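Local coordinates for protein hexokinase (PDB 1BDG) that phosphorylates glucose and other hexoses at the 6-hydroxyl with ATP, the first step of glycolysis, and is held here with glucose in its cleft, at residues 53-59 against 243-249; 197-202 against 214-218. All coordinates share one frame; numbering follows the deposited sequence.

Contact 1: residues 53-59 against 243-249; sequences MFPSYVT and EVVINTE. With GLC (alpha-D-glucopyranose), chain B.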
loop_
_atom_site.group_PDB
_atom_site.type_symbol
_atom_site.label_atom_id
_atom_site.label_comp_id
_atom_site.label_asym_id
_atom_site.label_seq_id
_atom_site.Cartn_x
_atom_site.Cartn_y
_atom_site.Cartn_z
ATOM N N MET A 53 -7.607 1.922 12.886
ATOM C CA MET A 53 -8.653 2.868 12.488
ATOM C C MET A 53 -8.371 4.310 12.869
ATOM O O MET A 53 -9.270 5.002 13.362
ATOM C CB MET A 53 -9.995 2.471 13.117
ATOM C CG MET A 53 -10.440 1.052 12.869
ATOM S SD MET A 53 -10.823 0.756 11.172
ATOM C CE MET A 53 -12.487 0.960 11.231
ATOM N N PHE A 54 -7.163 4.791 12.579
ATOM C CA PHE A 54 -6.791 6.162 12.928
ATOM C C PHE A 54 -7.625 7.227 12.215
ATOM O O PHE A 54 -7.622 7.288 10.981
ATOM C CB PHE A 54 -5.324 6.444 12.583
ATOM C CG PHE A 54 -4.340 5.521 13.224
ATOM C CD1 PHE A 54 -4.037 5.634 14.570
ATOM C CD2 PHE A 54 -3.664 4.577 12.462
ATOM C CE1 PHE A 54 -3.060 4.819 15.149
ATOM C CE2 PHE A 54 -2.698 3.769 13.029
ATOM C CZ PHE A 54 -2.393 3.893 14.378
ATOM N N PRO A 55 -8.369 8.059 12.970
ATOM C CA PRO A 55 -9.149 9.093 12.292
ATOM C C PRO A 55 -8.140 10.080 11.719
ATOM O O PRO A 55 -7.137 10.393 12.362
ATOM C CB PRO A 55 -9.954 9.714 13.430
ATOM C CG PRO A 55 -9.087 9.498 14.614
ATOM C CD PRO A 55 -8.612 8.093 14.420
ATOM N N SER A 56 -8.363 10.491 10.476
ATOM C CA SER A 56 -7.476 11.424 9.794
ATOM C C SER A 56 -7.866 12.895 10.012
ATOM O O SER A 56 -7.138 13.806 9.604
ATOM C CB SER A 56 -7.509 11.119 8.309
ATOM O OG SER A 56 -8.795 11.427 7.803
ATOM N N TYR A 57 -9.022 13.120 10.631
ATOM C CA TYR A 57 -9.541 14.460 10.872
ATOM C C TYR A 57 -9.906 15.224 9.594
ATOM O O TYR A 57 -10.072 16.441 9.609
ATOM C CB TYR A 57 -8.616 15.268 11.781
ATOM C CG TYR A 57 -8.809 14.966 13.241
ATOM C CD1 TYR A 57 -8.106 13.948 13.858
ATOM C CD2 TYR A 57 -9.716 15.685 13.997
ATOM C CE1 TYR A 57 -8.301 13.649 15.190
ATOM C CE2 TYR A 57 -9.925 15.393 15.330
ATOM C CZ TYR A 57 -9.214 14.370 15.929
ATOM O OH TYR A 57 -9.419 14.069 17.261
ATOM N N VAL A 58 -9.960 14.508 8.476
ATOM C CA VAL A 58 -10.397 15.103 7.224
ATOM C C VAL A 58 -11.869 14.742 7.291
ATOM O O VAL A 58 -12.231 13.570 7.170
ATOM C CB VAL A 58 -9.823 14.416 5.979
ATOM C CG1 VAL A 58 -10.497 14.969 4.741
ATOM C CG2 VAL A 58 -8.347 14.653 5.879
ATOM N N THR A 59 -12.703 15.718 7.608
ATOM C CA THR A 59 -14.124 15.456 7.702
ATOM C C THR A 59 -14.872 15.641 6.370
ATOM O O THR A 59 -15.589 14.737 5.934
ATOM C CB THR A 59 -14.733 16.269 8.845
ATOM O OG1 THR A 59 -14.384 17.651 8.693
ATOM C CG2 THR A 59 -14.178 15.778 10.172
ATOM N N GLU A 243 -19.154 13.252 9.481
ATOM C CA GLU A 243 -18.159 12.244 9.082
ATOM C C GLU A 243 -16.673 12.596 9.182
ATOM O O GLU A 243 -16.283 13.762 9.368
ATOM C CB GLU A 243 -18.447 11.809 7.642
ATOM C CG GLU A 243 -19.913 11.563 7.331
ATOM C CD GLU A 243 -20.137 11.132 5.904
ATOM O OE1 GLU A 243 -19.770 11.899 4.996
ATOM O OE2 GLU A 243 -20.679 10.026 5.696
ATOM N N VAL A 244 -15.858 11.556 9.008
ATOM C CA VAL A 244 -14.396 11.641 9.042
ATOM C C VAL A 244 -13.790 10.499 8.221
ATOM O O VAL A 244 -14.306 9.379 8.205
ATOM C CB VAL A 244 -13.838 11.549 10.479
ATOM C CG1 VAL A 244 -13.998 10.127 11.028
ATOM C CG2 VAL A 244 -12.381 11.989 10.512
ATOM N N VAL A 245 -12.726 10.803 7.496
ATOM C CA VAL A 245 -12.080 9.786 6.702
ATOM C C VAL A 245 -11.247 8.987 7.675
ATOM O O VAL A 245 -10.456 9.556 8.417
ATOM C CB VAL A 245 -11.201 10.403 5.573
ATOM C CG1 VAL A 245 -10.483 9.311 4.798
ATOM C CG2 VAL A 245 -12.069 11.204 4.615
ATOM N N ILE A 246 -11.496 7.686 7.742
ATOM C CA ILE A 246 -10.751 6.808 8.633
ATOM C C ILE A 246 -9.604 6.127 7.904
ATOM O O ILE A 246 -9.782 5.644 6.793
ATOM C CB ILE A 246 -11.664 5.705 9.228
ATOM C CG1 ILE A 246 -12.600 6.293 10.287
ATOM C CG2 ILE A 246 -10.826 4.605 9.869
ATOM C CD1 ILE A 246 -11.941 6.557 11.610
ATOM N N ASN A 247 -8.428 6.122 8.518
ATOM C CA ASN A 247 -7.264 5.450 7.954
ATOM C C ASN A 247 -7.224 4.107 8.694
ATOM O O ASN A 247 -6.773 4.010 9.846
ATOM C CB ASN A 247 -5.997 6.260 8.211
ATOM C CG ASN A 247 -4.738 5.545 7.759
ATOM O OD1 ASN A 247 -4.783 4.558 7.034
ATOM N ND2 ASN A 247 -3.604 6.054 8.184
ATOM N N THR A 248 -7.748 3.081 8.034
ATOM C CA THR A 248 -7.846 1.746 8.601
ATOM C C THR A 248 -6.510 1.203 9.029
ATOM O O THR A 248 -6.365 0.744 10.154
ATOM C CB THR A 248 -8.497 0.781 7.605
ATOM O OG1 THR A 248 -7.619 0.587 6.491
ATOM C CG2 THR A 248 -9.812 1.359 7.112
ATOM N N GLU A 249 -5.541 1.263 8.125
ATOM C CA GLU A 249 -4.194 0.771 8.387
ATOM C C GLU A 249 -4.333 -0.743 8.639
ATOM O O GLU A 249 -3.860 -1.286 9.645
ATOM C CB GLU A 249 -3.599 1.530 9.573
ATOM C CG GLU A 249 -2.075 1.555 9.635
ATOM C CD GLU A 249 -1.402 2.184 8.417
ATOM O OE1 GLU A 249 -1.548 3.402 8.188
ATOM O OE2 GLU A 249 -0.686 1.452 7.708
HETATM C C1 GLC B . 1.863 0.705 4.413
HETATM C C2 GLC B . 1.715 1.884 5.375
HETATM C C3 GLC B . 0.366 2.537 5.180
HETATM C C4 GLC B . 0.201 2.941 3.725
HETATM C C5 GLC B . 0.368 1.722 2.845
HETATM C C6 GLC B . 0.279 2.062 1.370
HETATM O O1 GLC B . 0.829 -0.187 4.662
HETATM O O2 GLC B . 1.824 1.443 6.727
HETATM O O3 GLC B . 0.253 3.687 6.005
HETATM O O4 GLC B . -1.069 3.515 3.528
HETATM O O5 GLC B . 1.661 1.156 3.067
HETATM O O6 GLC B . 1.526 2.487 0.862
HETATM O O HOH W 1 -18.169 13.717 4.120
#

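Contact 2: residues 197-202 against 214-218; sequences DTVGTL and VGLIV. With GLC (alpha-D-glucopyranose), chain B.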
loop_
_atom_site.group_PDB
_atom_site.type_symbol
_atom_site.label_atom_id
_atom_site.label_comp_id
_atom_site.label_asym_id
_atom_site.label_seq_id
_atom_site.Cartn_x
_atom_site.Cartn_y
_atom_site.Cartn_z
ATOM N N ASP A 197 -1.492 8.317 2.373
ATOM C CA ASP A 197 -1.735 8.149 0.947
ATOM C C ASP A 197 -3.162 7.722 0.620
ATOM O O ASP A 197 -3.756 8.266 -0.296
ATOM C CB ASP A 197 -0.699 7.239 0.265
ATOM C CG ASP A 197 -0.543 5.882 0.936
ATOM O OD1 ASP A 197 -1.444 5.425 1.660
ATOM O OD2 ASP A 197 0.494 5.241 0.725
ATOM N N THR A 198 -3.746 6.814 1.396
ATOM C CA THR A 198 -5.112 6.374 1.125
ATOM C C THR A 198 -6.059 7.559 1.149
ATOM O O THR A 198 -6.886 7.729 0.242
ATOM C CB THR A 198 -5.572 5.398 2.164
ATOM O OG1 THR A 198 -5.241 5.913 3.450
ATOM C CG2 THR A 198 -4.906 4.067 1.966
ATOM N N VAL A 199 -5.899 8.394 2.180
ATOM C CA VAL A 199 -6.714 9.602 2.376
ATOM C C VAL A 199 -6.516 10.526 1.170
ATOM O O VAL A 199 -7.487 10.981 0.560
ATOM C CB VAL A 199 -6.342 10.325 3.708
ATOM C CG1 VAL A 199 -7.338 11.411 4.019
ATOM C CG2 VAL A 199 -6.323 9.328 4.850
ATOM N N GLY A 200 -5.258 10.732 0.782
ATOM C CA GLY A 200 -4.958 11.566 -0.362
ATOM C C GLY A 200 -5.626 11.017 -1.604
ATOM O O GLY A 200 -6.152 11.766 -2.413
ATOM N N THR A 201 -5.621 9.701 -1.756
ATOM C CA THR A 201 -6.244 9.059 -2.906
ATOM C C THR A 201 -7.764 9.273 -2.866
ATOM O O THR A 201 -8.351 9.709 -3.853
ATOM C CB THR A 201 -5.889 7.546 -2.953
ATOM O OG1 THR A 201 -4.464 7.383 -3.052
ATOM C CG2 THR A 201 -6.553 6.862 -4.125
ATOM N N LEU A 202 -8.403 9.013 -1.726
ATOM C CA LEU A 202 -9.853 9.214 -1.620
ATOM C C LEU A 202 -10.188 10.639 -2.073
ATOM O O LEU A 202 -11.133 10.835 -2.821
ATOM C CB LEU A 202 -10.354 8.960 -0.187
ATOM C CG LEU A 202 -11.879 8.800 0.023
ATOM C CD1 LEU A 202 -12.180 8.168 1.378
ATOM C CD2 LEU A 202 -12.607 10.122 -0.117
ATOM N N VAL A 214 -14.192 5.537 -0.805
ATOM C CA VAL A 214 -13.067 4.693 -0.392
ATOM C C VAL A 214 -11.794 5.065 -1.157
ATOM O O VAL A 214 -11.859 5.554 -2.279
ATOM C CB VAL A 214 -13.378 3.199 -0.639
ATOM C CG1 VAL A 214 -12.373 2.334 0.041
ATOM C CG2 VAL A 214 -14.749 2.857 -0.138
ATOM N N GLY A 215 -10.641 4.846 -0.541
ATOM C CA GLY A 215 -9.378 5.148 -1.183
ATOM C C GLY A 215 -8.472 3.959 -0.970
ATOM O O GLY A 215 -7.906 3.816 0.109
ATOM N N LEU A 216 -8.347 3.095 -1.970
ATOM C CA LEU A 216 -7.527 1.889 -1.855
ATOM C C LEU A 216 -6.116 1.967 -2.420
ATOM O O LEU A 216 -5.918 2.391 -3.551
ATOM C CB LEU A 216 -8.264 0.715 -2.509
ATOM C CG LEU A 216 -7.596 -0.654 -2.635
ATOM C CD1 LEU A 216 -7.292 -1.248 -1.258
ATOM C CD2 LEU A 216 -8.511 -1.571 -3.416
ATOM N N ILE A 217 -5.142 1.498 -1.646
ATOM C CA ILE A 217 -3.743 1.472 -2.081
ATOM C C ILE A 217 -3.212 0.041 -2.109
ATOM O O ILE A 217 -3.144 -0.619 -1.082
ATOM C CB ILE A 217 -2.812 2.300 -1.163
ATOM C CG1 ILE A 217 -3.090 3.794 -1.308
ATOM C CG2 ILE A 217 -1.377 2.013 -1.502
ATOM C CD1 ILE A 217 -2.776 4.346 -2.682
ATOM N N VAL A 218 -2.908 -0.461 -3.297
ATOM C CA VAL A 218 -2.356 -1.796 -3.440
ATOM C C VAL A 218 -1.058 -1.671 -4.247
ATOM O O VAL A 218 -1.010 -1.934 -5.449
ATOM C CB VAL A 218 -3.390 -2.809 -4.060
ATOM C CG1 VAL A 218 -4.486 -3.141 -3.034
ATOM C CG2 VAL A 218 -4.053 -2.249 -5.307
HETATM C C1 GLC B . 1.863 0.705 4.413
HETATM C C2 GLC B . 1.715 1.884 5.375
HETATM C C3 GLC B . 0.366 2.537 5.180
HETATM C C4 GLC B . 0.201 2.941 3.725
HETATM C C5 GLC B . 0.368 1.722 2.845
HETATM C C6 GLC B . 0.279 2.062 1.370
HETATM O O1 GLC B . 0.829 -0.187 4.662
HETATM O O2 GLC B . 1.824 1.443 6.727
HETATM O O3 GLC B . 0.253 3.687 6.005
HETATM O O4 GLC B . -1.069 3.515 3.528
HETATM O O5 GLC B . 1.661 1.156 3.067
HETATM O O6 GLC B . 1.526 2.487 0.862
#

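Contact 1: residues 53-59 against 243-249
S56 bonds V245 twice across 53-59 and 243-249: the carbonyl oxygen of V245 takes both the backbone N-H of S56, at 3.1 Å from S56 N, and the hydroxyl, with S56 OG 2.6 Å from V245 O. The hydroxyl comes at 128° to the C=O, tilted 34° from the carbonyl plane. That second bond depends on the S56 side chain being turned between its own N and carbonyl carbon (chi1 67°), which turns OG toward V245 O. Backbone bonds continue on both sides, from V245 N to V58 O (2.8 Å), from N247 N to F54 O (2.8 Å) and from M53 N to T248 O (3.2 Å). F54 and N247 form an antiparallel hydrogen-bonded pair, P55 and I246 the non-hydrogen-bonded pair next to it, and so the short strand 54-55 becomes an edge of the large-domain sheet of the actin-like ATPase fold. I246 CD1 rests against the CA-CB side of P55, 3.8 Å from P55 CA, while V58 and V245 run side by side and both reach V199 of helix 197-206. Near the sugar, the edge of the F54 ring meets the E249 chain, F54 CE2 being 4.1 Å from E249 CG. The E249 carboxylate spans two glucose hydroxyls, with OE1 accepting from O3 and OE2 from O2 (2.7 Å).

Contact 2: residues 197-202 against 214-218
Part of the glucose pocket is formed where the start of helix 197-206 lies against strand 212-218 of the large-domain sheet, an element of the actin-like ATPase fold; the axes of segments 197-202 and 214-218 approach to 6.5 Å at 129°. D197 and I217 meet beside the sugar, with I217 CG1 3.8 Å from D197 OD1. The two oxygens of D197 divide their work: OD1 accepts from glucose O4 at 2.7 Å, and OD2 from O6, the hydroxyl that is phosphorylated, while S144 also bonds OD2. The I217 CG2 methyl faces the C6 end of the glucose. Its other branch turns to the helix, because CG1 sits anti to the carbonyl carbon (chi1 -69°); this lets CG1 touch the T198 methyl and CD1 come to 3.5 Å from T201 OG1. G215 has no side chain, so the helix backbone comes close: L202 N is 4.0 Å from G215 CA. The T198 side chain also touches this residue, with T198 CB 3.5 Å from G215 O. Further along, L202 CG lies over the V214 carbonyl. T201 OG1 turns back along the helix to D197 O, its bond of 3.0 Å coming from above the carbonyl plane, and the same oxygen also accepts T201 N.

Contact 2 is nested along the chain inside the loop closed by contact 1, and the two centres lie about 11 Å apart. Both reach the same six-stranded sheet: strands 54-55 and 243-247 form one margin of it, and strand 222-229 separates 243-247 from 212-218. Helix 197-206 touches both contacts; its L202 also packs on V245, while T198 approaches N247. Glucose is bonded by both: contact 1 supplies acceptors for O2 and O3 and contact 2 for O4 and O6, alongside other pocket residues. The arrangement illustrates how residues distant in sequence converge on one substrate through a shared sheet.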